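Local structure of dual function macrocyclase-peptidase POPB (5N4B) at residues I251-N256 against W261-D266; I207-S212 against M237-V242; E537-G542 against I621-N626; Y495-F500 against D662-P667. The protein cleaves peptide bonds on the C-terminal side of prolyl residues and macrocyclises the trimmed precursor peptide in amanitin toxin biosynthesis. The protein carries 1 engineered substitution. All blocks are in the same frame, centred on the assembly; numbering follows the deposited sequence.

Contact 1: I251-N256 against W261-D266; sequences IVYQDN and WIYGAD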
loop_
_atom_site.group_PDB
_atom_site.type_symbol
_atom_site.label_atom_id
_atom_site.label_comp_id
_atom_site.label_asym_id
_atom_site.label_seq_id
_atom_site.Cartn_x
_atom_site.Cartn_y
_atom_site.Cartn_z
ATOM N N ILE A 251 -16.444 -22.517 -9.527
ATOM C CA ILE A 251 -16.857 -21.380 -8.717
ATOM C C ILE A 251 -17.076 -21.904 -7.303
ATOM O O ILE A 251 -18.039 -22.639 -7.042
ATOM C CB ILE A 251 -18.125 -20.689 -9.247
ATOM C CG1 ILE A 251 -17.845 -20.044 -10.605
ATOM C CG2 ILE A 251 -18.548 -19.593 -8.273
ATOM C CD1 ILE A 251 -19.098 -19.401 -11.249
ATOM N N VAL A 252 -16.168 -21.549 -6.396
ATOM C CA VAL A 252 -16.194 -21.937 -4.987
ATOM C C VAL A 252 -17.219 -21.107 -4.218
ATOM O O VAL A 252 -17.929 -21.612 -3.332
ATOM C CB VAL A 252 -14.763 -21.749 -4.434
ATOM C CG1 VAL A 252 -14.703 -21.835 -2.984
ATOM C CG2 VAL A 252 -13.839 -22.780 -5.071
ATOM N N TYR A 253 -17.334 -19.823 -4.532
ATOM C CA TYR A 253 -18.341 -18.986 -3.903
ATOM C C TYR A 253 -18.625 -17.752 -4.754
ATOM O O TYR A 253 -17.719 -17.150 -5.318
ATOM C CB TYR A 253 -17.973 -18.517 -2.478
ATOM C CG TYR A 253 -19.206 -17.967 -1.782
ATOM C CD1 TYR A 253 -20.230 -18.826 -1.419
ATOM C CD2 TYR A 253 -19.350 -16.637 -1.507
ATOM C CE1 TYR A 253 -21.400 -18.342 -0.841
ATOM C CE2 TYR A 253 -20.486 -16.112 -0.885
ATOM C CZ TYR A 253 -21.516 -16.987 -0.566
ATOM O OH TYR A 253 -22.691 -16.553 0.012
ATOM N N GLN A 254 -19.892 -17.341 -4.783
ATOM C CA GLN A 254 -20.291 -16.009 -5.227
ATOM C C GLN A 254 -21.623 -15.678 -4.574
ATOM O O GLN A 254 -22.291 -16.571 -4.033
ATOM C CB GLN A 254 -20.381 -15.916 -6.752
ATOM C CG GLN A 254 -21.528 -16.634 -7.381
ATOM C CD GLN A 254 -21.559 -16.358 -8.882
ATOM O OE1 GLN A 254 -21.604 -15.202 -9.326
ATOM N NE2 GLN A 254 -21.505 -17.394 -9.640
ATOM N N ASP A 255 -21.990 -14.400 -4.606
ATOM C CA ASP A 255 -23.230 -13.961 -3.953
ATOM C C ASP A 255 -23.882 -12.894 -4.813
ATOM O O ASP A 255 -23.578 -11.708 -4.698
ATOM C CB ASP A 255 -22.987 -13.480 -2.530
ATOM C CG ASP A 255 -24.250 -13.153 -1.814
ATOM O OD1 ASP A 255 -25.301 -13.119 -2.486
ATOM O OD2 ASP A 255 -24.170 -12.873 -0.586
ATOM N N ASN A 256 -24.832 -13.350 -5.652
ATOM C CA ASN A 256 -25.547 -12.459 -6.554
ATOM C C ASN A 256 -26.404 -11.440 -5.811
ATOM O O ASN A 256 -26.709 -10.389 -6.373
ATOM C CB ASN A 256 -26.463 -13.297 -7.458
ATOM C CG ASN A 256 -25.717 -14.409 -8.214
ATOM O OD1 ASN A 256 -24.579 -14.245 -8.674
ATOM N ND2 ASN A 256 -26.380 -15.554 -8.349
ATOM N N TRP A 261 -19.761 -7.259 -2.607
ATOM C CA TRP A 261 -18.892 -7.964 -1.664
ATOM C C TRP A 261 -17.749 -8.636 -2.432
ATOM O O TRP A 261 -17.904 -9.065 -3.572
ATOM C CB TRP A 261 -19.659 -9.010 -0.882
ATOM C CG TRP A 261 -20.714 -8.486 0.032
ATOM C CD1 TRP A 261 -21.207 -7.214 0.089
ATOM C CD2 TRP A 261 -21.426 -9.245 0.999
ATOM N NE1 TRP A 261 -22.186 -7.150 1.065
ATOM C CE2 TRP A 261 -22.330 -8.384 1.633
ATOM C CE3 TRP A 261 -21.385 -10.576 1.387
ATOM C CZ2 TRP A 261 -23.195 -8.819 2.631
ATOM C CZ3 TRP A 261 -22.233 -11.016 2.416
ATOM C CH2 TRP A 261 -23.140 -10.141 3.001
ATOM N N ILE A 262 -16.595 -8.740 -1.792
ATOM C CA ILE A 262 -15.433 -9.437 -2.321
ATOM C C ILE A 262 -14.986 -10.521 -1.335
ATOM O O ILE A 262 -15.447 -10.581 -0.182
ATOM C CB ILE A 262 -14.292 -8.493 -2.730
ATOM C CG1 ILE A 262 -13.729 -7.758 -1.517
ATOM C CG2 ILE A 262 -14.815 -7.532 -3.817
ATOM C CD1 ILE A 262 -12.355 -7.066 -1.831
ATOM N N TYR A 263 -14.070 -11.361 -1.807
ATOM C CA TYR A 263 -13.790 -12.649 -1.217
ATOM C C TYR A 263 -12.283 -12.869 -1.080
ATOM O O TYR A 263 -11.482 -12.351 -1.852
ATOM C CB TYR A 263 -14.421 -13.813 -2.016
ATOM C CG TYR A 263 -15.880 -13.537 -2.193
ATOM C CD1 TYR A 263 -16.728 -13.560 -1.103
ATOM C CD2 TYR A 263 -16.390 -13.103 -3.417
ATOM C CE1 TYR A 263 -18.045 -13.203 -1.240
ATOM C CE2 TYR A 263 -17.734 -12.752 -3.549
ATOM C CZ TYR A 263 -18.529 -12.804 -2.445
ATOM O OH TYR A 263 -19.840 -12.436 -2.518
ATOM N N GLY A 264 -11.918 -13.618 -0.066
ATOM C CA GLY A 264 -10.575 -14.145 0.071
ATOM C C GLY A 264 -10.641 -15.576 0.567
ATOM O O GLY A 264 -11.697 -16.058 0.974
ATOM N N ALA A 265 -9.510 -16.261 0.530
ATOM C CA ALA A 265 -9.424 -17.654 0.912
ATOM C C ALA A 265 -8.114 -17.961 1.575
ATOM O O ALA A 265 -7.161 -17.176 1.555
ATOM C CB ALA A 265 -9.612 -18.582 -0.298
ATOM N N ASP A 266 -8.117 -19.106 2.256
ATOM C CA ASP A 266 -6.894 -19.689 2.813
ATOM C C ASP A 266 -7.097 -21.199 2.890
ATOM O O ASP A 266 -8.234 -21.683 2.931
ATOM C CB ASP A 266 -6.586 -19.150 4.221
ATOM C CG ASP A 266 -5.592 -17.949 4.259
ATOM O OD1 ASP A 266 -4.567 -17.958 3.547
ATOM O OD2 ASP A 266 -5.851 -16.977 5.058
#
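Y253 and Y263 face each other across two strand ends that share no backbone hydrogen bond, their CA atoms 8.3 Å apart, and the chains draw slightly closer at D255 and W261, whose CA atoms are 7.7 Å apart. Strand 250-254 is the last strand of one blade of the N-terminal beta-propeller and strand 262-267 the first of the next, so this is a blade-to-blade junction just where the chain passes over. The main interaction is an offset edge-to-face pair: the edge of the Y253 ring points at the face of Y263, with ring centroids 5.5 Å apart and planes at 81°. CD2 of Y253 makes the closest approach, 3.7 Å from CE1 of Y263. With chi1 at -165°, Y253 swings its ring away from its own backbone N and across to its partner. Beyond the ring, Y263 OH lies 3.3 Å from CB of D255. The D255 carboxylate stands nearly upright to the W261 indole, 80° between planes, and OD2 is 4.0 Å from W261 CZ3. Its polar partners are in the intervening turn, E257 N for OD1 and H258 ND1 for OD2, and H258 in turn stacks on W261. A classic beta bulge sets V252 and Y253 both opposite M237. Dispersion and ring electrostatics therefore join the two blades here, while the carboxylate spends its hydrogen bonds on fixing the turn between them.

Contact 2: I207-S212 against M237-V242; sequences IWTKDS and MCYHKV
T209 meets Y239 within a propeller blade, a four-stranded antiparallel sheet in which strand 214-219 runs between strands 207-208 and 236-241, so the contact spans a neighbouring strand. From CB of T209, the methyl CG2 goes to the tyrosine ring, 3.8 Å from Y239 CE1, and the two side chains cross at about a right angle. The hydroxyl OG1, placed between backbone N and carbonyl carbon at chi1 51°, donates to OD1 of D211 at 2.6 Å, on the syn side of the carboxylate and 23° out of its plane. The T209-D211 bond lies within the type I turn T209-S212, closed by S212 N to T209 O at 2.9 Å. One water bridges turn and strand: it donates to D211 OD2 at 2.9 Å, is hydrogen-bonded to Y239 OH at 3.1 Å, and gives T209 OG1 a weak bond. The two segments share no direct hydrogen bond. The CB of W208 leaves its backbone away from the other segment, but the far end of the indole, whose NE1 is bonded to K150 O, comes back to it. There the benzene edge receives V242: CG2 lies 3.5 Å from W208 CZ3 and 3.6 Å from W208 CH2.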
loop_
_atom_site.group_PDB
_atom_site.type_symbol
_atom_site.label_atom_id
_atom_site.label_comp_id
_atom_site.label_asym_id
_atom_site.label_seq_id
_atom_site.Cartn_x
_atom_site.Cartn_y
_atom_site.Cartn_z
ATOM N N ILE A 207 -4.066 -18.685 -3.781
ATOM C CA ILE A 207 -4.021 -19.627 -2.656
ATOM C C ILE A 207 -4.030 -21.056 -3.187
ATOM O O ILE A 207 -5.063 -21.573 -3.599
ATOM C CB ILE A 207 -5.180 -19.381 -1.695
ATOM C CG1 ILE A 207 -5.092 -17.974 -1.110
ATOM C CG2 ILE A 207 -5.194 -20.414 -0.579
ATOM C CD1 ILE A 207 -3.947 -17.739 -0.177
ATOM N N TRP A 208 -2.885 -21.719 -3.161
ATOM C CA TRP A 208 -2.826 -23.106 -3.570
ATOM C C TRP A 208 -3.482 -24.013 -2.551
ATOM O O TRP A 208 -3.388 -23.800 -1.340
ATOM C CB TRP A 208 -1.378 -23.555 -3.697
ATOM C CG TRP A 208 -0.635 -23.002 -4.924
ATOM C CD1 TRP A 208 0.062 -21.815 -5.009
ATOM C CD2 TRP A 208 -0.517 -23.627 -6.210
ATOM N NE1 TRP A 208 0.581 -21.658 -6.271
ATOM C CE2 TRP A 208 0.244 -22.748 -7.026
ATOM C CE3 TRP A 208 -0.978 -24.826 -6.767
ATOM C CZ2 TRP A 208 0.570 -23.041 -8.330
ATOM C CZ3 TRP A 208 -0.665 -25.107 -8.094
ATOM C CH2 TRP A 208 0.095 -24.233 -8.857
ATOM N N THR A 209 -4.111 -25.074 -3.055
ATOM C CA THR A 209 -4.438 -26.184 -2.196
ATOM C C THR A 209 -3.162 -26.959 -1.859
ATOM O O THR A 209 -2.170 -26.947 -2.612
ATOM C CB THR A 209 -5.512 -27.064 -2.827
ATOM O OG1 THR A 209 -5.145 -27.409 -4.168
ATOM C CG2 THR A 209 -6.867 -26.353 -2.827
ATOM N N LYS A 210 -3.172 -27.595 -0.685
ATOM C CA LYS A 210 -1.970 -28.214 -0.158
ATOM C C LYS A 210 -1.586 -29.495 -0.885
ATOM O O LYS A 210 -0.466 -29.992 -0.694
ATOM C CB LYS A 210 -2.073 -28.415 1.350
ATOM C CG LYS A 210 -1.548 -27.300 2.211
ATOM C CD LYS A 210 -1.911 -25.925 1.742
ATOM C CE LYS A 210 -1.363 -24.878 2.756
ATOM N NZ LYS A 210 -1.651 -23.450 2.390
ATOM N N ASP A 211 -2.469 -30.001 -1.741
ATOM C CA ASP A 211 -2.153 -31.073 -2.665
ATOM C C ASP A 211 -1.465 -30.595 -3.948
ATOM O O ASP A 211 -1.151 -31.417 -4.813
ATOM C CB ASP A 211 -3.440 -31.853 -2.977
ATOM C CG ASP A 211 -4.535 -30.963 -3.600
ATOM O OD1 ASP A 211 -4.199 -29.858 -4.075
ATOM O OD2 ASP A 211 -5.751 -31.336 -3.545
ATOM N N SER A 212 -1.270 -29.278 -4.086
ATOM C CA SER A 212 -0.619 -28.654 -5.237
ATOM C C SER A 212 -1.322 -28.904 -6.555
ATOM O O SER A 212 -0.733 -28.699 -7.629
ATOM C CB SER A 212 0.848 -29.047 -5.349
ATOM O OG SER A 212 1.614 -28.604 -4.227
ATOM N N MET A 237 -15.128 -16.246 -6.110
ATOM C CA MET A 237 -13.962 -17.009 -5.689
ATOM C C MET A 237 -13.972 -18.331 -6.447
ATOM O O MET A 237 -14.946 -19.087 -6.393
ATOM C CB MET A 237 -13.958 -17.229 -4.175
ATOM C CG MET A 237 -12.771 -18.003 -3.662
ATOM S SD MET A 237 -11.164 -17.296 -3.993
ATOM C CE MET A 237 -11.318 -15.767 -3.092
ATOM N N CYS A 238 -12.897 -18.604 -7.153
ATOM C CA CYS A 238 -12.815 -19.710 -8.076
ATOM C C CYS A 238 -11.600 -20.560 -7.775
ATOM O O CYS A 238 -10.676 -20.135 -7.048
ATOM C CB CYS A 238 -12.699 -19.212 -9.516
ATOM S SG CYS A 238 -14.184 -18.373 -10.101
ATOM N N TYR A 239 -11.618 -21.765 -8.337
ATOM C CA TYR A 239 -10.521 -22.715 -8.238
ATOM C C TYR A 239 -10.084 -23.145 -9.624
ATOM O O TYR A 239 -10.920 -23.550 -10.442
ATOM C CB TYR A 239 -10.940 -23.930 -7.402
ATOM C CG TYR A 239 -9.932 -25.007 -7.333
ATOM C CD1 TYR A 239 -8.820 -24.961 -6.488
ATOM C CD2 TYR A 239 -10.112 -26.117 -8.151
ATOM C CE1 TYR A 239 -7.911 -26.061 -6.498
ATOM C CE2 TYR A 239 -9.233 -27.139 -8.169
ATOM C CZ TYR A 239 -8.175 -27.123 -7.361
ATOM O OH TYR A 239 -7.361 -28.252 -7.487
ATOM N N HIS A 240 -8.788 -23.020 -9.897
ATOM C CA HIS A 240 -8.170 -23.433 -11.145
ATOM C C HIS A 240 -7.295 -24.656 -10.923
ATOM O O HIS A 240 -6.385 -24.622 -10.086
ATOM C CB HIS A 240 -7.297 -22.310 -11.703
ATOM C CG HIS A 240 -6.599 -22.714 -12.946
ATOM N ND1 HIS A 240 -7.289 -22.979 -14.102
ATOM C CD2 HIS A 240 -5.318 -23.046 -13.194
ATOM C CE1 HIS A 240 -6.449 -23.385 -15.042
ATOM N NE2 HIS A 240 -5.239 -23.429 -14.519
ATOM N N LYS A 241 -7.564 -25.740 -11.672
ATOM C CA LYS A 241 -6.736 -26.931 -11.654
ATOM C C LYS A 241 -5.587 -26.769 -12.647
ATOM O O LYS A 241 -5.802 -26.406 -13.815
ATOM C CB LYS A 241 -7.614 -28.130 -12.009
ATOM C CG LYS A 241 -6.831 -29.417 -12.105
ATOM C CD LYS A 241 -7.767 -30.582 -12.413
ATOM C CE LYS A 241 -6.967 -31.863 -12.457
ATOM N NZ LYS A 241 -7.764 -32.949 -13.123
ATOM N N VAL A 242 -4.362 -27.010 -12.187
ATOM C CA VAL A 242 -3.207 -26.900 -13.080
ATOM C C VAL A 242 -3.356 -27.843 -14.247
ATOM O O VAL A 242 -3.733 -29.009 -14.083
ATOM C CB VAL A 242 -1.914 -27.190 -12.316
ATOM C CG1 VAL A 242 -0.726 -27.198 -13.245
ATOM C CG2 VAL A 242 -1.688 -26.153 -11.254
HETATM O O HOH W 1 -7.677 -29.515 -4.728
#

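Contact 3: E537-G542 against I621-N626; sequences EWHKGG and ISEYGN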
loop_
_atom_site.group_PDB
_atom_site.type_symbol
_atom_site.label_atom_id
_atom_site.label_comp_id
_atom_site.label_asym_id
_atom_site.label_seq_id
_atom_site.Cartn_x
_atom_site.Cartn_y
_atom_site.Cartn_z
ATOM N N GLU A 537 -9.675 1.789 17.572
ATOM C CA GLU A 537 -10.133 3.046 18.121
ATOM C C GLU A 537 -9.414 4.243 17.482
ATOM O O GLU A 537 -9.978 5.344 17.443
ATOM C CB GLU A 537 -10.030 3.097 19.648
ATOM C CG GLU A 537 -10.952 2.112 20.356
ATOM C CD GLU A 537 -12.427 2.487 20.249
ATOM O OE1 GLU A 537 -12.784 3.668 20.485
ATOM O OE2 GLU A 537 -13.234 1.588 19.927
ATOM N N TRP A 538 -8.171 4.051 17.033
ATOM C CA TRP A 538 -7.458 5.128 16.356
ATOM C C TRP A 538 -8.074 5.386 14.991
ATOM O O TRP A 538 -8.238 6.551 14.578
ATOM C CB TRP A 538 -5.984 4.752 16.238
ATOM C CG TRP A 538 -5.076 5.947 16.140
ATOM C CD1 TRP A 538 -4.285 6.281 15.076
ATOM C CD2 TRP A 538 -4.820 6.907 17.144
ATOM N NE1 TRP A 538 -3.564 7.377 15.376
ATOM C CE2 TRP A 538 -3.867 7.802 16.637
ATOM C CE3 TRP A 538 -5.289 7.090 18.440
ATOM C CZ2 TRP A 538 -3.403 8.894 17.363
ATOM C CZ3 TRP A 538 -4.821 8.161 19.183
ATOM C CH2 TRP A 538 -3.865 9.054 18.647
ATOM N N HIS A 539 -8.444 4.320 14.308
ATOM C CA HIS A 539 -9.142 4.447 13.023
ATOM C C HIS A 539 -10.482 5.129 13.210
ATOM O O HIS A 539 -10.831 6.090 12.491
ATOM C CB HIS A 539 -9.334 3.074 12.431
ATOM C CG HIS A 539 -9.979 3.056 11.087
ATOM N ND1 HIS A 539 -10.484 1.885 10.563
ATOM C CD2 HIS A 539 -10.114 3.995 10.114
ATOM C CE1 HIS A 539 -10.962 2.116 9.350
ATOM N NE2 HIS A 539 -10.726 3.384 9.046
ATOM N N LYS A 540 -11.245 4.663 14.206
ATOM C CA LYS A 540 -12.585 5.208 14.457
ATOM C C LYS A 540 -12.536 6.682 14.814
ATOM O O LYS A 540 -13.488 7.431 14.555
ATOM C CB LYS A 540 -13.255 4.346 15.533
ATOM C CG LYS A 540 -14.602 4.861 16.014
ATOM C CD LYS A 540 -15.418 3.770 16.730
ATOM C CE LYS A 540 -15.002 3.532 18.163
ATOM N NZ LYS A 540 -15.739 2.326 18.732
ATOM N N GLY A 541 -11.419 7.135 15.375
ATOM C CA GLY A 541 -11.187 8.513 15.718
ATOM C C GLY A 541 -11.008 9.445 14.540
ATOM O O GLY A 541 -10.966 10.655 14.759
ATOM N N GLY A 542 -10.877 8.891 13.354
ATOM C CA GLY A 542 -10.795 9.692 12.153
ATOM C C GLY A 542 -11.476 9.019 10.994
ATOM O O GLY A 542 -10.831 8.646 10.029
ATOM N N ILE A 621 -17.383 4.252 1.480
ATOM C CA ILE A 621 -18.442 4.756 2.340
ATOM C C ILE A 621 -18.167 4.422 3.803
ATOM O O ILE A 621 -18.510 5.211 4.691
ATOM C CB ILE A 621 -19.793 4.235 1.845
ATOM C CG1 ILE A 621 -20.154 4.970 0.548
ATOM C CG2 ILE A 621 -20.854 4.445 2.889
ATOM C CD1 ILE A 621 -21.362 4.338 -0.176
ATOM N N SER A 622 -17.525 3.286 4.086
ATOM C CA SER A 622 -17.187 2.973 5.472
ATOM C C SER A 622 -16.143 3.926 6.036
ATOM O O SER A 622 -15.993 4.003 7.261
ATOM C CB SER A 622 -16.699 1.538 5.574
ATOM O OG SER A 622 -15.612 1.321 4.735
ATOM N N GLU A 623 -15.412 4.641 5.184
ATOM C CA GLU A 623 -14.406 5.607 5.577
ATOM C C GLU A 623 -14.892 7.044 5.620
ATOM O O GLU A 623 -14.514 7.790 6.523
ATOM C CB GLU A 623 -13.201 5.557 4.638
ATOM C CG GLU A 623 -11.983 6.305 5.151
ATOM C CD GLU A 623 -11.283 5.653 6.372
ATOM O OE1 GLU A 623 -11.621 4.503 6.695
ATOM O OE2 GLU A 623 -10.419 6.331 6.999
ATOM N N TYR A 624 -15.712 7.455 4.663
ATOM C CA TYR A 624 -16.107 8.853 4.488
ATOM C C TYR A 624 -17.570 9.130 4.815
ATOM O O TYR A 624 -17.920 10.306 4.994
ATOM C CB TYR A 624 -15.843 9.278 3.040
ATOM C CG TYR A 624 -14.428 9.101 2.543
ATOM C CD1 TYR A 624 -13.377 9.474 3.320
ATOM C CD2 TYR A 624 -14.171 8.585 1.289
ATOM C CE1 TYR A 624 -12.070 9.314 2.890
ATOM C CE2 TYR A 624 -12.883 8.420 0.837
ATOM C CZ TYR A 624 -11.834 8.792 1.654
ATOM O OH TYR A 624 -10.598 8.579 1.121
ATOM N N GLY A 625 -18.425 8.112 4.860
ATOM C CA GLY A 625 -19.857 8.331 4.868
ATOM C C GLY A 625 -20.448 8.253 3.466
ATOM O O GLY A 625 -19.753 8.182 2.449
ATOM N N ASN A 626 -21.778 8.312 3.420
ATOM C CA ASN A 626 -22.525 8.185 2.180
ATOM C C ASN A 626 -23.152 9.536 1.834
ATOM O O ASN A 626 -24.069 9.987 2.540
ATOM C CB ASN A 626 -23.607 7.119 2.326
ATOM C CG ASN A 626 -24.285 6.800 1.020
ATOM O OD1 ASN A 626 -24.308 7.617 0.075
ATOM N ND2 ASN A 626 -24.870 5.607 0.955
#
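Within the alpha/beta-hydrolase domain, H539 of helix 536-540 and E623 of the short helix 621-624 form a buried histidine-carboxylate hydrogen bond. NE2 of H539 donates to OE1 of E623 at 2.8 Å, and the N-H...O angle of 171° makes it almost straight. OE1 uses its syn lone pair and lies in the imidazole plane, and the two flat groups are only 18° apart, so the bond also fixes the rotation of both. E623 gets there by bending at chi2, 70°, which brings its carboxylate round to the edge of the histidine ring. The other oxygen, OE2, forms a salt bridge with K547 and accepts from F500 N of loop 495-500; the same lysine binds G542 O, which sits 3.8 Å from E623 OE2. Three N-H donors around one buried carboxylate would probably favour its ionised form. Helix 621-624 closes with G625 N bonded to I621 O at 2.9 Å before G625 departs with positive phi. The charge relay consists of A578, the engineered alanine at the nucleophile position, D662 and H699; the E623 side chain is about 11 Å from that of A578. The contact is a buried histidine-carboxylate hydrogen bond joining two helices of the alpha/beta-hydrolase fold.

Contact 4: Y495-F500 against D662-P667; sequences YGYGGF and DGRVVP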
loop_
_atom_site.group_PDB
_atom_site.type_symbol
_atom_site.label_atom_id
_atom_site.label_comp_id
_atom_site.label_asym_id
_atom_site.label_seq_id
_atom_site.Cartn_x
_atom_site.Cartn_y
_atom_site.Cartn_z
ATOM N N TYR A 495 4.561 14.172 5.853
ATOM C CA TYR A 495 3.926 13.156 5.033
ATOM C C TYR A 495 2.800 12.516 5.804
ATOM O O TYR A 495 2.926 12.283 7.006
ATOM C CB TYR A 495 4.963 12.073 4.687
ATOM C CG TYR A 495 4.479 11.004 3.757
ATOM C CD1 TYR A 495 4.115 11.313 2.458
ATOM C CD2 TYR A 495 4.370 9.707 4.167
ATOM C CE1 TYR A 495 3.626 10.339 1.581
ATOM C CE2 TYR A 495 3.890 8.721 3.301
ATOM C CZ TYR A 495 3.519 9.050 2.010
ATOM O OH TYR A 495 3.046 8.079 1.134
ATOM N N GLY A 496 1.711 12.204 5.132
ATOM C CA GLY A 496 0.614 11.523 5.787
ATOM C C GLY A 496 -0.242 10.718 4.831
ATOM O O GLY A 496 -0.209 10.895 3.612
ATOM N N TYR A 497 -1.037 9.840 5.439
ATOM C CA TYR A 497 -2.047 9.066 4.726
ATOM C C TYR A 497 -3.382 9.317 5.410
ATOM O O TYR A 497 -4.217 10.036 4.854
ATOM C CB TYR A 497 -1.676 7.580 4.663
ATOM C CG TYR A 497 -2.638 6.766 3.864
ATOM C CD1 TYR A 497 -2.650 6.834 2.460
ATOM C CD2 TYR A 497 -3.543 5.900 4.478
ATOM C CE1 TYR A 497 -3.531 6.052 1.727
ATOM C CE2 TYR A 497 -4.408 5.140 3.748
ATOM C CZ TYR A 497 -4.406 5.214 2.373
ATOM O OH TYR A 497 -5.263 4.418 1.625
ATOM N N GLY A 498 -3.589 8.799 6.615
ATOM C CA GLY A 498 -4.667 9.255 7.472
ATOM C C GLY A 498 -6.009 8.578 7.282
ATOM O O GLY A 498 -7.045 9.244 7.247
ATOM N N GLY A 499 -6.016 7.287 7.118
ATOM C CA GLY A 499 -7.272 6.601 6.895
ATOM C C GLY A 499 -7.092 5.094 6.784
ATOM O O GLY A 499 -5.981 4.544 6.664
ATOM N N PHE A 500 -8.240 4.426 6.800
ATOM C CA PHE A 500 -8.385 3.021 6.424
ATOM C C PHE A 500 -7.656 2.070 7.374
ATOM O O PHE A 500 -7.439 0.892 7.025
ATOM C CB PHE A 500 -7.994 2.770 4.974
ATOM C CG PHE A 500 -8.855 3.514 3.976
ATOM C CD1 PHE A 500 -10.088 2.964 3.582
ATOM C CD2 PHE A 500 -8.477 4.740 3.450
ATOM C CE1 PHE A 500 -10.896 3.608 2.687
ATOM C CE2 PHE A 500 -9.315 5.422 2.527
ATOM C CZ PHE A 500 -10.518 4.834 2.123
ATOM N N ASP A 662 -5.404 5.813 -13.608
ATOM C CA ASP A 662 -5.662 5.390 -12.247
ATOM C C ASP A 662 -7.118 4.956 -12.078
ATOM O O ASP A 662 -8.046 5.748 -12.273
ATOM C CB ASP A 662 -5.319 6.562 -11.303
ATOM C CG ASP A 662 -5.167 6.145 -9.839
ATOM O OD1 ASP A 662 -5.793 5.151 -9.380
ATOM O OD2 ASP A 662 -4.431 6.861 -9.096
ATOM N N GLY A 663 -7.310 3.681 -11.732
ATOM C CA GLY A 663 -8.638 3.142 -11.494
ATOM C C GLY A 663 -9.007 3.044 -10.042
ATOM O O GLY A 663 -10.158 2.745 -9.709
ATOM N N ARG A 664 -8.036 3.236 -9.178
ATOM C CA ARG A 664 -8.284 3.259 -7.741
ATOM C C ARG A 664 -8.918 4.589 -7.377
ATOM O O ARG A 664 -10.037 4.624 -6.848
ATOM C CB ARG A 664 -6.970 3.061 -7.005
ATOM C CG ARG A 664 -7.083 3.052 -5.457
ATOM C CD ARG A 664 -5.666 3.131 -4.816
ATOM N NE ARG A 664 -5.672 3.160 -3.350
ATOM C CZ ARG A 664 -4.571 3.311 -2.604
ATOM N NH1 ARG A 664 -3.384 3.476 -3.194
ATOM N NH2 ARG A 664 -4.649 3.319 -1.273
ATOM N N VAL A 665 -8.216 5.691 -7.682
ATOM C CA VAL A 665 -8.748 7.036 -7.523
ATOM C C VAL A 665 -8.753 7.647 -8.907
ATOM O O VAL A 665 -7.704 8.028 -9.443
ATOM C CB VAL A 665 -7.924 7.883 -6.558
ATOM C CG1 VAL A 665 -8.567 9.233 -6.475
ATOM C CG2 VAL A 665 -7.770 7.234 -5.190
ATOM N N VAL A 666 -9.931 7.793 -9.485
ATOM C CA VAL A 666 -9.970 8.371 -10.824
ATOM C C VAL A 666 -9.469 9.820 -10.805
ATOM O O VAL A 666 -9.721 10.562 -9.834
ATOM C CB VAL A 666 -11.382 8.270 -11.447
ATOM C CG1 VAL A 666 -11.717 6.826 -11.812
ATOM C CG2 VAL A 666 -12.428 8.841 -10.533
ATOM N N PRO A 667 -8.753 10.250 -11.842
ATOM C CA PRO A 667 -8.088 11.556 -11.816
ATOM C C PRO A 667 -9.029 12.744 -11.869
ATOM O O PRO A 667 -8.580 13.862 -11.579
ATOM C CB PRO A 667 -7.159 11.504 -13.028
ATOM C CG PRO A 667 -7.771 10.457 -13.902
ATOM C CD PRO A 667 -8.368 9.467 -12.999
#
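R664 sends a fully extended side chain toward Y497, its CG anti to the backbone N (chi1 -180°), and the NH2 edge of its guanidinium comes up to the hydroxyl edge of the Y497 ring. Only NH2 comes close: it is 3.2 Å from Y497 OH and 4.1 Å from Y497 CZ. The two chains arrive from opposite directions, and each flat group meets the other at its edge, near its plane, although the planes differ by 35°. The hydroxyl lies roughly in line with the guanidinium CZ-NH2 bond, beyond the nitrogen. This reach is long, since the nearest CA pair, Y497 and V665, is 14.1 Å apart. The place is the active site of a serine peptidase with the alpha/beta-hydrolase fold. D662 of the charge relay begins one loop in an Asx motif: its OD1 accepts from V665 N at 3.0 Å, with an N-H...O angle of 158°, from well above the carboxylate plane, and more weakly from R664 N, also at 3.0 Å. R664 packs on A578, the engineered alanine at the nucleophile position. In the other loop, Y497 O is held by N579 ND2, and Y497 packs on an aromatic side chain of the bound peptide. As in related prolyl oligopeptidases, the Y497 hydroxyl probably contributes to the oxyanion hole. Y495 OH hydrogen-bonds to the peptide backbone.

How the contacts relate
Contacts 1 and 2 belong to the propeller, contact 3 to the hydrolase domain, and contact 4 to its catalytic face. Segment 251-256 lies in the blade of contact 2: strands 250-254 and 236-241 are neighbours, joined by V252 N to M237 O at 2.7 Å. Contact 1 is a surface junction between blades, built on aromatic rings, while contact 2 is buried, with a water linking D211 and Y239 across it. Contact 3 is also buried but has a direct histidine-carboxylate hydrogen bond, whereas contact 4 is a surface contact between active-site loops, a close polar approach whose bonding is undecided. These last two meet through E623, whose OE2 packs 3.2 Å from G499 CA. About 35 Å between centres separates contact 2 in the propeller from contact 3 in the hydrolase domain.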